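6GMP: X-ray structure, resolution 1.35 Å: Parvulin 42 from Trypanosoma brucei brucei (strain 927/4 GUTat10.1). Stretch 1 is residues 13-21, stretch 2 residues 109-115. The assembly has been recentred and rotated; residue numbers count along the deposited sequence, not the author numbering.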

# COMPACT_ATOMS: atom_id res chain seq x y z
N VAL A 13 0.33 3.62 4.08
CA VAL A 13 -0.02 4.78 4.89
C VAL A 13 0.37 4.43 6.32
O VAL A 13 -0.18 3.52 6.92
N LYS A 14 1.33 5.16 6.87
CA LYS A 14 1.84 4.88 8.19
C LYS A 14 1.00 5.57 9.24
O LYS A 14 0.13 6.39 8.94
N HIS A 15 1.26 5.26 10.50
CA HIS A 15 0.68 6.00 11.61
C HIS A 15 1.70 6.04 12.74
O HIS A 15 2.75 5.36 12.66
N LYS A 16 1.40 6.81 13.78
CA LYS A 16 2.36 7.09 14.84
C LYS A 16 2.83 5.86 15.60
O LYS A 16 3.88 5.88 16.23
N ASP A 17 2.04 4.79 15.57
CA ASP A 17 2.34 3.60 16.36
C ASP A 17 3.14 2.53 15.62
O ASP A 17 3.44 1.49 16.21
N VAL A 18 3.52 2.77 14.37
CA VAL A 18 4.37 1.79 13.67
C VAL A 18 5.81 1.92 14.20
O VAL A 18 6.16 2.90 14.85
N ARG A 19 6.63 0.92 13.94
CA ARG A 19 7.98 0.91 14.51
C ARG A 19 8.87 2.03 13.96
O ARG A 19 9.70 2.58 14.69
N ARG A 20 8.69 2.37 12.69
CA ARG A 20 9.41 3.49 12.07
C ARG A 20 8.42 4.50 11.50
O ARG A 20 8.13 4.50 10.30
N PRO A 21 7.89 5.36 12.36
CA PRO A 21 6.88 6.32 11.91
C PRO A 21 7.49 7.54 11.23
O PRO A 21 7.38 8.66 11.71
N VAL A 109 -5.53 -3.05 4.23
CA VAL A 109 -5.09 -4.14 5.09
C VAL A 109 -3.94 -3.66 5.95
O VAL A 109 -3.01 -3.00 5.48
N GLU A 110 -4.02 -4.00 7.23
CA GLU A 110 -3.10 -3.47 8.20
C GLU A 110 -2.04 -4.49 8.58
O GLU A 110 -2.31 -5.70 8.71
N THR A 111 -0.82 -4.00 8.76
CA THR A 111 0.25 -4.79 9.34
C THR A 111 1.04 -3.90 10.30
O THR A 111 0.65 -2.75 10.54
N GLU A 112 2.14 -4.41 10.83
CA GLU A 112 3.00 -3.63 11.71
C GLU A 112 3.56 -2.39 11.02
O GLU A 112 3.96 -1.43 11.68
N LEU A 113 3.61 -2.44 9.69
CA LEU A 113 4.20 -1.37 8.89
C LEU A 113 3.27 -0.18 8.72
O LEU A 113 3.73 0.93 8.44
N GLY A 114 1.97 -0.42 8.85
CA GLY A 114 0.96 0.59 8.57
C GLY A 114 -0.22 -0.01 7.84
O GLY A 114 -0.49 -1.21 7.95
N VAL A 115 -0.93 0.83 7.10
CA VAL A 115 -2.11 0.41 6.37
C VAL A 115 -1.78 0.36 4.88
O VAL A 115 -1.34 1.36 4.31

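Where two distant parts of a chain meet, the usual economy is that the backbone satisfies itself first and the side chains work around what is left. Parvulin 42 gives a compact example, in which residues 13–21 and 109–115, at least 93 positions apart wherever they touch, bury 443 Å² between them.

The anchor is an antiparallel, hydrogen-bonded pair. V13 N donates to V115 O at 2.8 Å, and V115 N donates to V13 O, also at 2.8 Å; both bonds are nearly linear, so the donor and acceptor of each residue are fully used. The two valines, both with chi1 t, lie on the same face of the sheet and are buried. Next to them, G114 CA comes 3.6 Å from V13 O in a CA-H...O contact, a minor supplement to an acceptor already well served. Glycine is required here: an ideal CB would sit 2.6 Å from V13 O and would also be jammed against the carbonyl of L113.

Beyond this pair the second stretch folds back in a type I turn from T111 to G114. T111 N donates to G114 O at 2.9 Å and G114 N donates to T111 O at 3.2 Å, while the T111 side chain (chi1 p) accepts from the turn itself, L113 N to T111 OG1 at 3.1 Å. The first stretch makes its own type I turn, H15 to V18, closed by V18 N donating to H15 O at 3.2 Å. Here too a side chain serves the backbone: with chi1 p, H15 places ND1 to accept from D17 N at 3.1 Å. Its ring still reaches the other stretch, H15 CD2 lying 4.4 Å from G114 CA. H15 NE2 is 4.0 Å from E110 OE2, too far to count as a partner, and both carboxylate oxygens of E110 are hydrogen-bonded elsewhere in the structure.

V18 is the residue whose CA-to-CB bond points toward the second stretch. In the m rotamer it packs against backbone, with V18 CB 3.4 Å from E112 O and V18 CG1 3.4 Å from L113 O. K14 points away: chi1 is m and the rest of the chain is extended, which carries its ammonium along its own stretch, where K14 NZ donates to R20 O at 3.1 Å. Its aliphatic part still passes L113, with K14 CG 3.7 Å from L113 O.

At the exposed margin, R19 and R20 leave the backbone with CA-to-CB sideways, but their ends come nearer the second stretch. R19, with chi1 p, brings NH2 to 3.2 Å from OE1 of E112, itself sideways with chi1 and chi2 m; the pair is a salt bridge, but its hydrogen bond is weak, with an angle of 133°. R20 (chi1 m) instead meets a hydrocarbon, R20 NH2 lying 3.3 Å from L113 CD2 at the edge of the guanidinium; L113 (chi1 m, chi2 t) starts away, but its end comes nearer. K16 and D17 take no part in the contact, and pair with each other through a salt bridge, K16 NZ to D17 OD1 at 2.9 Å.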

# COMPACT_ATOMS: atom_id res chain seq x y z
CB VAL A 13 -1.53 5.09 4.78
CG1 VAL A 13 -1.90 6.27 5.66
CG2 VAL A 13 -1.89 5.39 3.33
CB LYS A 14 3.31 5.32 8.29
CG LYS A 14 4.22 4.49 7.43
CD LYS A 14 5.68 4.85 7.63
CE LYS A 14 6.57 4.00 6.76
NZ LYS A 14 7.98 4.01 7.25
CB HIS A 15 -0.65 5.39 12.06
CG HIS A 15 -0.57 3.94 12.41
ND1 HIS A 15 -0.00 3.49 13.59
CD2 HIS A 15 -1.00 2.84 11.76
CE1 HIS A 15 -0.09 2.17 13.64
NE2 HIS A 15 -0.69 1.75 12.54
CB LYS A 16 1.75 8.08 15.84
CG LYS A 16 0.63 7.49 16.69
CD LYS A 16 -0.05 8.53 17.57
CE LYS A 16 -0.95 7.89 18.64
NZ LYS A 16 -0.22 7.01 19.62
CB ASP A 17 1.05 3.00 16.93
CG ASP A 17 0.42 3.86 18.00
OD1 ASP A 17 1.13 4.70 18.60
OD2 ASP A 17 -0.79 3.69 18.25
CB VAL A 18 4.32 1.94 12.13
CG1 VAL A 18 2.88 1.91 11.61
CG2 VAL A 18 5.05 3.19 11.66
CB ARG A 19 8.64 -0.47 14.32
CG ARG A 19 8.47 -1.08 12.94
CD ARG A 19 9.00 -2.50 12.90
NE ARG A 19 8.02 -3.47 13.38
CZ ARG A 19 8.31 -4.53 14.13
NH1 ARG A 19 9.56 -4.76 14.52
NH2 ARG A 19 7.34 -5.35 14.50
CB ARG A 20 10.30 3.00 10.94
CG ARG A 20 11.48 2.15 11.39
CD ARG A 20 12.09 1.44 10.19
NE ARG A 20 11.05 0.67 9.51
CZ ARG A 20 10.60 -0.51 9.92
NH1 ARG A 20 11.10 -1.07 11.02
NH2 ARG A 20 9.64 -1.12 9.24
CB PRO A 21 6.19 6.72 13.22
CG PRO A 21 7.28 6.61 14.25
CD PRO A 21 8.13 5.46 13.82
CB VAL A 109 -4.68 -5.41 4.31
CG1 VAL A 109 -3.58 -5.12 3.32
CG2 VAL A 109 -4.24 -6.49 5.28
CB GLU A 110 -3.88 -3.06 9.44
CG GLU A 110 -3.06 -2.35 10.45
CD GLU A 110 -3.88 -2.00 11.67
OE1 GLU A 110 -5.05 -2.43 11.73
OE2 GLU A 110 -3.34 -1.30 12.55
CB THR A 111 1.22 -5.31 8.29
OG1 THR A 111 1.99 -4.23 7.76
CG2 THR A 111 0.46 -6.00 7.16
CB GLU A 112 4.16 -4.49 12.21
CG GLU A 112 3.75 -5.54 13.23
CD GLU A 112 3.42 -4.93 14.58
OE1 GLU A 112 4.36 -4.77 15.40
OE2 GLU A 112 2.24 -4.61 14.83
CB LEU A 113 4.58 -1.88 7.51
CG LEU A 113 5.62 -3.00 7.48
CD1 LEU A 113 5.80 -3.47 6.05
CD2 LEU A 113 6.94 -2.53 8.06
CB VAL A 115 -3.29 1.36 6.65
CG1 VAL A 115 -4.55 0.88 5.94
CG2 VAL A 115 -3.53 1.49 8.15